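PDB 3HUL: homoserine kinase from Listeria monocytogenes, which probably catalyses the ATP-dependent phosphorylation of L-homoserine to O-phospho-L-homoserine, a step of threonine biosynthesis, as a member of the GHMP kinase family. Local coordinates for residues K182-M194 against M203-W215. Sequence-based numbering, arbitrary orientation.
Sequences KEAVQASSIANVM and MTLAGEMMERDLW
Ile-190 and Met-209 lie at the heart of an antiparallel helical hairpin in the C-terminal part of this GHMP kinase. Helix 182-194 packs against helix 203-210 and the loop that follows it. The two helix axes come within 8.7 Å at 154°, and no hydrogen bond joins the segments. The contact is mostly apolar and lies away from the predicted ATP-binding residues. Helix 182-194 also faces a second subunit, where ND2 of Asn-192 is hydrogen-bonded to OG of Ser-20 of that subunit.

At the helix pair, Met-209 folds back on itself. Its CG lies anti to its carbonyl carbon (chi1 -60°), and further bends follow at chi2 and chi3. This brings SD against both branches of Ile-190, with CD1 and CG2 each 3.9 Å from the sulfur. The two side chains cross at about a right angle. CG1 of Val-193 touches CG of the same methionine, and CB of Met-194 meets its CB at 3.7 Å. Met-194 extends past the backbone O of Ala-206, and its SD rests 4.0 Å from CB of Met-210. Met-210 in turn packs on Cys-243 of strand 241-244, linking the hairpin to the four-stranded sheet.

Past the helix, the chain continues along helix 182-194 toward its N-terminal part. Leu-214 lays CD1 against CG1 of Ile-190 at 3.7 Å, while its CB touches CB of Ala-187. Trp-215 has CG beside its own backbone N, and its indole reaches back to the helix. The ring nitrogen NE1 is hydrogen-bonded to the carbonyl oxygen of Pro-16. One face of the indole receives the Ala-187 methyl in a CH-pi contact: CB stands 3.8 Å from the centroid of the six-membered ring, 22° off its normal.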
loop_
_atom_site.group_PDB
_atom_site.type_symbol
_atom_site.label_atom_id
_atom_site.label_comp_id
_atom_site.label_asym_id
_atom_site.label_seq_id
_atom_site.Cartn_x
_atom_site.Cartn_y
_atom_site.Cartn_z
ATOM N N LYS A 182 -20.077 -3.159 -23.894
ATOM C CA LYS A 182 -19.388 -4.302 -23.314
ATOM C C LYS A 182 -17.872 -4.185 -23.484
ATOM O O LYS A 182 -17.105 -4.592 -22.609
ATOM C CB LYS A 182 -19.901 -5.604 -23.941
ATOM C CG LYS A 182 -19.269 -6.861 -23.371
ATOM C CD LYS A 182 -19.983 -8.134 -23.827
ATOM C CE LYS A 182 -19.905 -9.219 -22.742
ATOM N NZ LYS A 182 -18.504 -9.467 -22.266
ATOM N N GLU A 183 -17.454 -3.636 -24.620
ATOM C CA GLU A 183 -16.041 -3.478 -24.933
ATOM C C GLU A 183 -15.414 -2.469 -23.984
ATOM O O GLU A 183 -14.313 -2.686 -23.494
ATOM C CB GLU A 183 -15.884 -3.003 -26.373
ATOM C CG GLU A 183 -14.492 -3.217 -26.981
ATOM C CD GLU A 183 -14.523 -3.190 -28.519
ATOM O OE1 GLU A 183 -15.267 -4.006 -29.118
ATOM O OE2 GLU A 183 -13.813 -2.356 -29.122
ATOM N N ALA A 184 -16.123 -1.372 -23.737
ATOM C CA ALA A 184 -15.655 -0.340 -22.831
ATOM C C ALA A 184 -15.508 -0.862 -21.390
ATOM O O ALA A 184 -14.511 -0.572 -20.727
ATOM C CB ALA A 184 -16.587 0.867 -22.871
ATOM N N VAL A 185 -16.508 -1.626 -20.929
ATOM C CA VAL A 185 -16.522 -2.224 -19.586
ATOM C C VAL A 185 -15.312 -3.136 -19.408
ATOM O O VAL A 185 -14.617 -3.060 -18.403
ATOM C CB VAL A 185 -17.841 -2.992 -19.307
ATOM C CG1 VAL A 185 -17.776 -3.769 -17.992
ATOM C CG2 VAL A 185 -19.024 -2.015 -19.262
ATOM N N GLN A 186 -15.049 -3.947 -20.422
ATOM C CA GLN A 186 -13.933 -4.861 -20.436
ATOM C C GLN A 186 -12.567 -4.142 -20.441
ATOM O O GLN A 186 -11.646 -4.542 -19.713
ATOM C CB GLN A 186 -14.069 -5.810 -21.625
ATOM C CG GLN A 186 -12.837 -6.638 -21.907
ATOM C CD GLN A 186 -13.098 -7.817 -22.858
ATOM O OE1 GLN A 186 -13.883 -8.725 -22.548
ATOM N NE2 GLN A 186 -12.392 -7.829 -23.997
ATOM N N ALA A 187 -12.438 -3.088 -21.242
ATOM C CA ALA A 187 -11.181 -2.342 -21.295
ATOM C C ALA A 187 -10.907 -1.676 -19.950
ATOM O O ALA A 187 -9.766 -1.564 -19.520
ATOM C CB ALA A 187 -11.214 -1.302 -22.383
ATOM N N SER A 188 -11.965 -1.213 -19.310
ATOM C CA SER A 188 -11.829 -0.635 -17.996
ATOM C C SER A 188 -11.297 -1.686 -17.026
ATOM O O SER A 188 -10.356 -1.437 -16.283
ATOM C CB SER A 188 -13.168 -0.074 -17.521
ATOM O OG SER A 188 -13.004 0.531 -16.260
ATOM N N SER A 189 -11.868 -2.888 -17.089
ATOM C CA SER A 189 -11.535 -3.941 -16.128
ATOM C C SER A 189 -10.084 -4.358 -16.265
ATOM O O SER A 189 -9.443 -4.687 -15.282
ATOM C CB SER A 189 -12.490 -5.134 -16.260
ATOM O OG SER A 189 -12.277 -5.801 -17.491
ATOM N N ILE A 190 -9.540 -4.267 -17.472
ATOM C CA ILE A 190 -8.121 -4.592 -17.703
ATOM C C ILE A 190 -7.152 -3.564 -17.092
ATOM O O ILE A 190 -6.093 -3.923 -16.553
ATOM C CB ILE A 190 -7.855 -4.775 -19.229
ATOM C CG1 ILE A 190 -8.701 -5.937 -19.784
ATOM C CG2 ILE A 190 -6.344 -4.953 -19.535
ATOM C CD1 ILE A 190 -8.522 -7.288 -19.057
ATOM N N ALA A 191 -7.492 -2.277 -17.208
ATOM C CA ALA A 191 -6.696 -1.245 -16.564
ATOM C C ALA A 191 -6.810 -1.390 -15.025
ATOM O O ALA A 191 -5.821 -1.280 -14.316
ATOM C CB ALA A 191 -7.151 0.129 -17.029
ATOM N N ASN A 192 -8.018 -1.643 -14.531
ATOM C CA ASN A 192 -8.251 -1.891 -13.091
ATOM C C ASN A 192 -7.329 -2.995 -12.576
ATOM O O ASN A 192 -6.656 -2.824 -11.569
ATOM C CB ASN A 192 -9.684 -2.329 -12.823
ATOM C CG ASN A 192 -10.704 -1.279 -13.147
ATOM O OD1 ASN A 192 -10.378 -0.118 -13.408
ATOM N ND2 ASN A 192 -11.981 -1.673 -13.085
ATOM N N VAL A 193 -7.302 -4.122 -13.281
ATOM C CA VAL A 193 -6.451 -5.246 -12.909
ATOM C C VAL A 193 -4.958 -4.876 -12.965
ATOM O O VAL A 193 -4.195 -5.195 -12.046
ATOM C CB VAL A 193 -6.772 -6.513 -13.761
ATOM C CG1 VAL A 193 -5.741 -7.625 -13.488
ATOM C CG2 VAL A 193 -8.163 -7.020 -13.418
ATOM N N MET A 194 -4.557 -4.160 -14.016
ATOM C CA MET A 194 -3.175 -3.693 -14.176
ATOM C C MET A 194 -2.788 -2.886 -12.948
ATOM O O MET A 194 -1.752 -3.153 -12.337
ATOM C CB MET A 194 -3.023 -2.832 -15.427
ATOM C CG MET A 194 -1.612 -2.241 -15.650
ATOM S SD MET A 194 -1.452 -1.102 -17.072
ATOM C CE MET A 194 -2.198 0.395 -16.437
ATOM N N MET A 203 4.377 -7.637 -11.424
ATOM C CA MET A 203 4.684 -6.910 -12.672
ATOM C C MET A 203 4.534 -7.812 -13.913
ATOM O O MET A 203 4.283 -7.347 -15.037
ATOM C CB MET A 203 6.078 -6.283 -12.589
ATOM C CG MET A 203 6.160 -5.089 -11.600
ATOM S SD MET A 203 5.042 -3.713 -12.034
ATOM C CE MET A 203 5.537 -3.199 -13.640
ATOM N N THR A 204 4.666 -9.108 -13.695
ATOM C CA THR A 204 4.319 -10.087 -14.717
ATOM C C THR A 204 2.856 -9.980 -15.122
ATOM O O THR A 204 2.545 -9.833 -16.304
ATOM C CB THR A 204 4.659 -11.481 -14.216
ATOM O OG1 THR A 204 6.065 -11.650 -14.392
ATOM C CG2 THR A 204 3.951 -12.561 -14.988
ATOM N N LEU A 205 1.955 -10.056 -14.155
ATOM C CA LEU A 205 0.536 -9.883 -14.489
ATOM C C LEU A 205 0.295 -8.473 -15.037
ATOM O O LEU A 205 -0.346 -8.327 -16.060
ATOM C CB LEU A 205 -0.368 -10.184 -13.284
ATOM C CG LEU A 205 -1.880 -9.853 -13.334
ATOM C CD1 LEU A 205 -2.599 -10.544 -14.536
ATOM C CD2 LEU A 205 -2.504 -10.293 -11.997
ATOM N N ALA A 206 0.837 -7.447 -14.382
ATOM C CA ALA A 206 0.663 -6.075 -14.866
ATOM C C ALA A 206 1.089 -5.941 -16.326
ATOM O O ALA A 206 0.423 -5.267 -17.122
ATOM C CB ALA A 206 1.467 -5.114 -14.039
ATOM N N GLY A 207 2.231 -6.549 -16.656
ATOM C CA GLY A 207 2.821 -6.389 -17.985
ATOM C C GLY A 207 1.937 -7.008 -19.036
ATOM O O GLY A 207 1.793 -6.474 -20.133
ATOM N N GLU A 208 1.347 -8.138 -18.674
ATOM C CA GLU A 208 0.339 -8.822 -19.471
ATOM C C GLU A 208 -0.897 -7.950 -19.760
ATOM O O GLU A 208 -1.413 -7.936 -20.894
ATOM C CB GLU A 208 -0.062 -10.091 -18.727
ATOM C CG GLU A 208 -0.888 -11.097 -19.523
ATOM C CD GLU A 208 -0.844 -12.496 -18.893
ATOM O OE1 GLU A 208 -0.214 -12.659 -17.805
ATOM O OE2 GLU A 208 -1.437 -13.434 -19.488
ATOM N N MET A 209 -1.389 -7.235 -18.748
ATOM C CA MET A 209 -2.528 -6.326 -18.954
ATOM C C MET A 209 -2.082 -5.116 -19.790
ATOM O O MET A 209 -2.780 -4.662 -20.669
ATOM C CB MET A 209 -3.133 -5.865 -17.602
ATOM C CG MET A 209 -3.685 -7.017 -16.691
ATOM S SD MET A 209 -5.076 -7.975 -17.376
ATOM C CE MET A 209 -4.253 -9.359 -18.117
ATOM N N MET A 210 -0.898 -4.613 -19.493
ATOM C CA MET A 210 -0.375 -3.436 -20.126
ATOM C C MET A 210 -0.258 -3.604 -21.665
ATOM O O MET A 210 -0.391 -2.626 -22.394
ATOM C CB MET A 210 0.969 -3.103 -19.488
ATOM C CG MET A 210 1.552 -1.763 -19.833
ATOM S SD MET A 210 3.240 -1.562 -19.153
ATOM C CE MET A 210 3.066 -2.254 -17.542
ATOM N N GLU A 211 -0.042 -4.832 -22.140
ATOM C CA GLU A 211 0.121 -5.111 -23.585
ATOM C C GLU A 211 -1.180 -5.156 -24.396
ATOM O O GLU A 211 -1.136 -5.111 -25.617
ATOM C CB GLU A 211 0.926 -6.399 -23.820
ATOM C CG GLU A 211 2.398 -6.238 -23.469
ATOM C CD GLU A 211 3.279 -7.391 -23.907
ATOM O OE1 GLU A 211 2.840 -8.568 -23.916
ATOM O OE2 GLU A 211 4.444 -7.111 -24.226
ATOM N N ARG A 212 -2.332 -5.243 -23.732
ATOM C CA ARG A 212 -3.617 -5.195 -24.441
ATOM C C ARG A 212 -4.059 -3.745 -24.749
ATOM O O ARG A 212 -3.931 -2.846 -23.908
ATOM C CB ARG A 212 -4.666 -5.978 -23.658
ATOM C CG ARG A 212 -4.126 -7.297 -23.137
ATOM C CD ARG A 212 -5.059 -8.456 -23.364
ATOM N NE ARG A 212 -4.497 -9.694 -22.809
ATOM C CZ ARG A 212 -4.966 -10.919 -23.046
ATOM N NH1 ARG A 212 -6.021 -11.106 -23.840
ATOM N NH2 ARG A 212 -4.375 -11.967 -22.487
ATOM N N ASP A 213 -4.539 -3.494 -25.963
ATOM C CA ASP A 213 -4.856 -2.106 -26.361
ATOM C C ASP A 213 -6.275 -1.673 -25.955
ATOM O O ASP A 213 -6.439 -0.864 -25.029
ATOM C CB ASP A 213 -4.572 -1.858 -27.862
ATOM C CG ASP A 213 -5.341 -2.806 -28.793
ATOM O OD1 ASP A 213 -6.288 -3.502 -28.330
ATOM O OD2 ASP A 213 -4.998 -2.836 -30.005
ATOM N N LEU A 214 -7.257 -2.214 -26.685
ATOM C CA LEU A 214 -8.708 -2.193 -26.411
ATOM C C LEU A 214 -9.489 -0.908 -26.669
ATOM O O LEU A 214 -10.723 -0.956 -26.778
ATOM C CB LEU A 214 -9.029 -2.760 -25.022
ATOM C CG LEU A 214 -8.568 -4.183 -24.697
ATOM C CD1 LEU A 214 -8.675 -4.402 -23.195
ATOM C CD2 LEU A 214 -9.362 -5.246 -25.467
ATOM N N TRP A 215 -8.800 0.221 -26.784
ATOM C CA TRP A 215 -9.474 1.527 -26.777
ATOM C C TRP A 215 -9.800 2.192 -28.136
ATOM O O TRP A 215 -9.316 1.776 -29.190
ATOM C CB TRP A 215 -8.724 2.506 -25.868
ATOM C CG TRP A 215 -8.969 2.262 -24.410
ATOM C CD1 TRP A 215 -8.067 1.820 -23.493
ATOM C CD2 TRP A 215 -10.204 2.436 -23.703
ATOM N NE1 TRP A 215 -8.649 1.725 -22.259
ATOM C CE2 TRP A 215 -9.962 2.092 -22.356
ATOM C CE3 TRP A 215 -11.495 2.846 -24.077
ATOM C CZ2 TRP A 215 -10.951 2.143 -21.382
ATOM C CZ3 TRP A 215 -12.484 2.898 -23.101
ATOM C CH2 TRP A 215 -12.205 2.546 -21.771
#